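Local structure of 3-hydroxyadipyl-CoA dehydrogenase (Escherichia coli, 3MOG) at residues F144-A147 with P148-L152; C170-T173 with L174-K178. The protein catalyses the NAD-dependent oxidation of 3-hydroxyadipyl-CoA to 3-oxoadipyl-CoA, a step in the degradation of phenylacetate. One frame throughout, in Å; residues are numbered along the deposited sequence.

Interaction 1 (F144-A147 with P148-L152)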
ATOM      1  N   PHE C 144      26.184 -13.664 -11.949  1.00 44.42           N
ATOM      2  CA  PHE C 144      25.900 -12.350 -12.525  1.00 48.53           C
ATOM      3  C   PHE C 144      26.533 -12.234 -13.917  1.00 54.15           C
ATOM      4  O   PHE C 144      27.600 -12.785 -14.144  1.00 52.67           O
ATOM      5  CB  PHE C 144      26.390 -11.241 -11.569  1.00 47.47           C
ATOM      6  CG  PHE C 144      25.566 -11.126 -10.293  1.00 47.65           C
ATOM      7  CD1 PHE C 144      25.716 -12.045  -9.248  1.00 34.24           C
ATOM      8  CD2 PHE C 144      24.626 -10.110 -10.151  1.00 48.08           C
ATOM      9  CE1 PHE C 144      24.943 -11.965  -8.094  1.00 43.72           C
ATOM     10  CE2 PHE C 144      23.847 -10.023  -8.993  1.00 53.52           C
ATOM     11  CZ  PHE C 144      24.020 -10.950  -7.957  1.00 38.88           C
ATOM     12  N   ASN C 145      25.841 -11.557 -14.839  1.00 54.95           N
ATOM     13  CA  ASN C 145      26.305 -11.292 -16.214  1.00 53.69           C
ATOM     14  C   ASN C 145      27.500 -10.325 -16.299  1.00 55.25           C
ATOM     15  O   ASN C 145      27.441  -9.223 -15.751  1.00 55.98           O
ATOM     16  CB  ASN C 145      25.142 -10.697 -17.011  1.00 58.81           C
ATOM     17  CG  ASN C 145      25.207 -10.990 -18.508  1.00 63.42           C
ATOM     18  OD1 ASN C 145      24.259 -10.692 -19.230  1.00 70.66           O
ATOM     19  ND2 ASN C 145      26.293 -11.582 -18.973  1.00 57.53           N
ATOM     20  N   PRO C 146      28.593 -10.727 -16.989  1.00 58.61           N
ATOM     21  CA  PRO C 146      28.843 -12.063 -17.540  1.00 54.49           C
ATOM     22  C   PRO C 146      29.474 -12.995 -16.524  1.00 53.06           C
ATOM     23  O   PRO C 146      30.445 -12.628 -15.849  1.00 56.46           O
ATOM     24  CB  PRO C 146      29.780 -11.800 -18.733  1.00 55.45           C
ATOM     25  CG  PRO C 146      29.959 -10.304 -18.806  1.00 58.22           C
ATOM     26  CD  PRO C 146      29.601  -9.764 -17.456  1.00 55.69           C
ATOM     27  N   ALA C 147      28.904 -14.192 -16.412  1.00 52.39           N
ATOM     28  CA  ALA C 147      29.388 -15.200 -15.458  1.00 51.09           C
ATOM     29  C   ALA C 147      30.897 -15.459 -15.412  1.00 55.15           C
ATOM     30  O   ALA C 147      31.425 -15.624 -14.303  1.00 54.73           O
ATOM     31  CB  ALA C 147      28.624 -16.498 -15.577  1.00 44.67           C
ATOM     32  N   PRO C 148      31.600 -15.502 -16.583  1.00 55.31           N
ATOM     33  CA  PRO C 148      33.052 -15.712 -16.473  1.00 51.95           C
ATOM     34  C   PRO C 148      33.826 -14.545 -15.864  1.00 53.93           C
ATOM     35  O   PRO C 148      34.914 -14.757 -15.332  1.00 54.21           O
ATOM     36  CB  PRO C 148      33.498 -15.938 -17.924  1.00 55.89           C
ATOM     37  CG  PRO C 148      32.280 -16.338 -18.655  1.00 55.20           C
ATOM     38  CD  PRO C 148      31.160 -15.595 -17.992  1.00 53.74           C
ATOM     39  N   VAL C 149      33.263 -13.340 -15.924  1.00 55.63           N
ATOM     40  CA  VAL C 149      33.932 -12.159 -15.373  1.00 59.52           C
ATOM     41  C   VAL C 149      33.525 -11.856 -13.915  1.00 56.84           C
ATOM     42  O   VAL C 149      34.396 -11.730 -13.055  1.00 56.36           O
ATOM     43  CB  VAL C 149      33.769 -10.915 -16.293  1.00 60.94           C
ATOM     44  CG1 VAL C 149      34.554  -9.735 -15.742  1.00 65.07           C
ATOM     45  CG2 VAL C 149      34.253 -11.233 -17.707  1.00 63.54           C
ATOM     46  N   MET C 150      32.216 -11.777 -13.648  1.00 53.72           N
ATOM     47  CA  MET C 150      31.663 -11.390 -12.329  1.00 49.92           C
ATOM     48  C   MET C 150      31.999 -12.373 -11.196  1.00 52.98           C
ATOM     49  O   MET C 150      31.770 -13.578 -11.319  1.00 56.92           O
ATOM     50  CB  MET C 150      30.146 -11.190 -12.436  1.00 49.11           C
ATOM     51  CG  MET C 150      29.722 -10.053 -13.403  1.00 53.59           C
ATOM     52  SD  MET C 150      30.396  -8.404 -13.015  1.00 50.43           S
ATOM     53  CE  MET C 150      29.366  -7.946 -11.634  1.00 53.64           C
ATOM     54  N   LYS C 151      32.626 -11.877 -10.155  1.00 51.09           N
ATOM     55  CA  LYS C 151      33.042 -12.703  -9.046  1.00 54.48           C
ATOM     56  C   LYS C 151      31.985 -13.229  -8.110  1.00 51.48           C
ATOM     57  O   LYS C 151      32.206 -14.200  -7.433  1.00 50.78           O
ATOM     58  CB  LYS C 151      34.165 -12.042  -8.280  1.00 61.37           C
ATOM     59  CG  LYS C 151      35.483 -12.249  -8.934  1.00 71.96           C
ATOM     60  CD  LYS C 151      36.611 -11.793  -8.072  1.00 82.95           C
ATOM     61  CE  LYS C 151      36.598 -12.408  -6.687  1.00 94.64           C
ATOM     62  NZ  LYS C 151      37.354 -13.676  -6.603  1.00 97.52           N
ATOM     63  N   LEU C 152      30.858 -12.556  -8.036  1.00 43.66           N
ATOM     64  CA  LEU C 152      29.875 -12.874  -7.006  1.00 47.60           C
ATOM     65  C   LEU C 152      28.937 -14.011  -7.410  1.00 40.83           C
ATOM     66  O   LEU C 152      28.486 -14.063  -8.540  1.00 42.85           O
ATOM     67  CB  LEU C 152      29.057 -11.624  -6.625  1.00 41.17           C
ATOM     68  CG  LEU C 152      28.258 -11.772  -5.320  1.00 46.99           C
ATOM     69  CD1 LEU C 152      29.138 -11.499  -4.062  1.00 36.77           C
ATOM     70  CD2 LEU C 152      27.039 -10.882  -5.345  1.00 49.59           C
TER
HETATM   71  O   HOH W   1      28.951 -14.527 -11.168  1.00 42.22           O
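In the loop that reverses the chain between the antiparallel strands 138-143 and 152-157, Phe144 and Pro146 on the outgoing limb meet Met150 and Leu152 on the returning one. The bend is gripped by Pro146 O, which takes two backbone N-H groups. Val149 N, 2.9 Å from Pro146 O, stands above the carbonyl plane and closes a type I turn; Met150 N, 3.0 Å from the same oxygen, makes a much straighter bond (173°) nearly along the C=O axis. Pro148, third in the turn, has no N-H that would need a partner. Pro146 follows a cis peptide bond, as only proline accepts readily.

Beneath the turn the two limbs pack. Phe144 CB lies 3.9 Å from Met150 CB, and with CG anti to its carbonyl carbon (chi1 -62°), Met150 lays CG against Asn145 O at 3.4 Å. The Phe144 ring runs alongside Leu152: its CE1 touches Leu152 CD2 at 3.6 Å, while Leu152 O lies at the ring edge, near the ring plane, where the C-H groups are slightly positive. One water joins the limbs, accepting from Phe144 N and donating to Met150 O and to Leu152 O, the last at 2.7 Å. Ala147, small and buried, packs on Met16 of helix 15-26, and Leu152 on helix 412-422. The whole is a long-looped beta hairpin carrying the His-Phe-Phe-Asn-Pro sequence familiar from the NAD-binding domain of 3-hydroxyacyl-CoA dehydrogenases.

Interaction 2 (C170-T173 with L174-K178)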
ATOM      1  N   CYS C 170      29.085 -23.360  -1.623  1.00 51.48           N
ATOM      2  CA  CYS C 170      30.070 -22.314  -1.298  1.00 50.57           C
ATOM      3  C   CYS C 170      31.494 -22.758  -1.614  1.00 51.07           C
ATOM      4  O   CYS C 170      32.240 -22.035  -2.289  1.00 51.55           O
ATOM      5  CB  CYS C 170      29.971 -21.867   0.172  1.00 49.88           C
ATOM      6  SG  CYS C 170      28.482 -20.898   0.561  1.00 53.04           S
ATOM      7  N   GLU C 171      31.863 -23.943  -1.125  1.00 55.04           N
ATOM      8  CA  GLU C 171      33.192 -24.507  -1.381  1.00 57.35           C
ATOM      9  C   GLU C 171      33.470 -24.667  -2.871  1.00 54.53           C
ATOM     10  O   GLU C 171      34.559 -24.340  -3.345  1.00 57.48           O
ATOM     11  CB  GLU C 171      33.375 -25.853  -0.672  1.00 58.47           C
ATOM     12  CG  GLU C 171      34.821 -26.339  -0.710  1.00 80.43           C
ATOM     13  CD  GLU C 171      35.098 -27.521   0.195  1.00 92.44           C
ATOM     14  OE1 GLU C 171      34.286 -28.472   0.216  1.00 95.26           O
ATOM     15  OE2 GLU C 171      36.149 -27.500   0.875  1.00 97.75           O
ATOM     16  N   LEU C 172      32.468 -25.134  -3.612  1.00 54.08           N
ATOM     17  CA  LEU C 172      32.619 -25.342  -5.044  1.00 54.01           C
ATOM     18  C   LEU C 172      32.828 -24.029  -5.827  1.00 54.98           C
ATOM     19  O   LEU C 172      33.730 -23.955  -6.680  1.00 50.06           O
ATOM     20  CB  LEU C 172      31.437 -26.151  -5.586  1.00 56.50           C
ATOM     21  CG  LEU C 172      31.395 -26.411  -7.096  1.00 54.71           C
ATOM     22  CD1 LEU C 172      32.439 -27.441  -7.516  1.00 57.88           C
ATOM     23  CD2 LEU C 172      30.015 -26.876  -7.460  1.00 41.43           C
ATOM     24  N   THR C 173      32.026 -22.997  -5.529  1.00 49.65           N
ATOM     25  CA  THR C 173      32.200 -21.695  -6.201  1.00 46.50           C
ATOM     26  C   THR C 173      33.488 -20.989  -5.786  1.00 43.54           C
ATOM     27  O   THR C 173      34.104 -20.288  -6.597  1.00 42.61           O
ATOM     28  CB  THR C 173      30.995 -20.746  -6.020  1.00 52.15           C
ATOM     29  OG1 THR C 173      30.730 -20.558  -4.629  1.00 51.46           O
ATOM     30  CG2 THR C 173      29.749 -21.327  -6.695  1.00 54.66           C
ATOM     31  N   LEU C 174      33.894 -21.173  -4.531  1.00 45.96           N
ATOM     32  CA  LEU C 174      35.248 -20.775  -4.102  1.00 55.00           C
ATOM     33  C   LEU C 174      36.251 -21.408  -5.061  1.00 48.84           C
ATOM     34  O   LEU C 174      37.023 -20.701  -5.704  1.00 54.25           O
ATOM     35  CB  LEU C 174      35.541 -21.172  -2.637  1.00 53.36           C
ATOM     36  CG  LEU C 174      35.083 -20.212  -1.522  1.00 54.38           C
ATOM     37  CD1 LEU C 174      35.281 -20.801  -0.126  1.00 47.06           C
ATOM     38  CD2 LEU C 174      35.767 -18.844  -1.622  1.00 54.81           C
ATOM     39  N   SER C 175      36.159 -22.722  -5.239  1.00 49.34           N
ATOM     40  CA  SER C 175      37.049 -23.423  -6.172  1.00 56.23           C
ATOM     41  C   SER C 175      36.946 -22.955  -7.640  1.00 57.98           C
ATOM     42  O   SER C 175      37.872 -23.176  -8.412  1.00 51.55           O
ATOM     43  CB  SER C 175      36.885 -24.946  -6.051  1.00 53.03           C
ATOM     44  OG  SER C 175      35.737 -25.411  -6.738  1.00 60.21           O
ATOM     45  N   TRP C 176      35.841 -22.294  -8.016  1.00 59.54           N
ATOM     46  CA  TRP C 176      35.723 -21.684  -9.356  1.00 51.53           C
ATOM     47  C   TRP C 176      36.222 -20.236  -9.410  1.00 55.09           C
ATOM     48  O   TRP C 176      36.001 -19.516 -10.407  1.00 51.52           O
ATOM     49  CB  TRP C 176      34.294 -21.778  -9.909  1.00 53.53           C
ATOM     50  CG  TRP C 176      33.790 -23.191 -10.104  1.00 51.43           C
ATOM     51  CD1 TRP C 176      34.522 -24.341 -10.015  1.00 53.53           C
ATOM     52  CD2 TRP C 176      32.450 -23.595 -10.449  1.00 51.65           C
ATOM     53  NE1 TRP C 176      33.721 -25.432 -10.249  1.00 46.12           N
ATOM     54  CE2 TRP C 176      32.451 -25.008 -10.530  1.00 50.55           C
ATOM     55  CE3 TRP C 176      31.248 -22.903 -10.683  1.00 44.42           C
ATOM     56  CZ2 TRP C 176      31.295 -25.750 -10.834  1.00 49.53           C
ATOM     57  CZ3 TRP C 176      30.103 -23.638 -10.997  1.00 45.98           C
ATOM     58  CH2 TRP C 176      30.134 -25.049 -11.060  1.00 46.34           C
ATOM     59  N   GLY C 177      36.909 -19.816  -8.345  1.00 55.61           N
ATOM     60  CA  GLY C 177      37.455 -18.463  -8.251  1.00 54.94           C
ATOM     61  C   GLY C 177      36.377 -17.408  -8.037  1.00 57.88           C
ATOM     62  O   GLY C 177      36.587 -16.229  -8.339  1.00 55.10           O
ATOM     63  N   LYS C 178      35.216 -17.839  -7.541  1.00 55.31           N
ATOM     64  CA  LYS C 178      34.119 -16.927  -7.237  1.00 54.82           C
ATOM     65  C   LYS C 178      34.116 -16.593  -5.762  1.00 54.24           C
ATOM     66  O   LYS C 178      34.909 -17.130  -4.988  1.00 54.67           O
ATOM     67  CB  LYS C 178      32.756 -17.524  -7.627  1.00 53.75           C
ATOM     68  CG  LYS C 178      32.567 -17.850  -9.112  1.00 47.23           C
ATOM     69  CD  LYS C 178      32.938 -16.692 -10.017  1.00 47.74           C
ATOM     70  CE  LYS C 178      32.738 -17.065 -11.485  1.00 48.24           C
ATOM     71  NZ  LYS C 178      33.163 -15.958 -12.405  1.00 51.07           N
TER
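Leu172 rests on one face of the Trp176 indole, four residues further along, at the end of helix 163-175. Its CG sits 3.7 Å above the ring plane, offset toward the rim, and the branches divide the surface: Leu172 CD1 lies 3.6 Å from NE1 of Trp176, and Leu172 CD2 3.8 Å from its CZ2. With CG anti to the backbone N (chi1 177°), Leu172 can send both methyls there. Leu87 of strand 87-90 also packs against both side chains, and an alanine in place of Trp176 would probably leave Leu172 without the broad surface it lies on and open a gap toward that strand.

The helix stops here in a Schellman motif. Lys178 N bonds to Thr173 O at 2.9 Å and Gly177 N to Leu174 O at 2.8 Å, with Gly177 at the positive phi (72°) that glycine takes most easily. Thr173, buried against strand 152-157, brings its CB to 4.0 Å from Lys178 CB.

The other flank is looser and faces solvent. Glu171 and Leu174 are exposed there, joined to their surroundings within this turn mainly through backbone: Leu174 N to Cys170 O, Ser175 N to Glu171 O. Exposed Ser175 turns its OG back toward Leu172 O, though at 2.5 Å the bond is very short and its exact length doubtful.

Interactions 1 and 2 follow one another along the chain, with centres 13 Å apart, and meet through one side chain. Lys178, just past the helix end of interaction 2, stretches its chain into the loop of interaction 1, where NZ probably bonds to Ala147 O (2.6 Å) and Met150 O (3.0 Å), joining two carbonyls of the turn. Lys151 NZ answers with a bond to Gly177 O, and its backbone pairs with Gln179, so strands 152-157 and 179-184 start together. The Ala147 side chain lies near, without touching, Gly12, Gly14 and Gly17, a GxGxxG-type pattern after strand 8-11 whose spacing is consistent with a Rossmann-type NAD site; interaction 2 sits farther from the chain's centre.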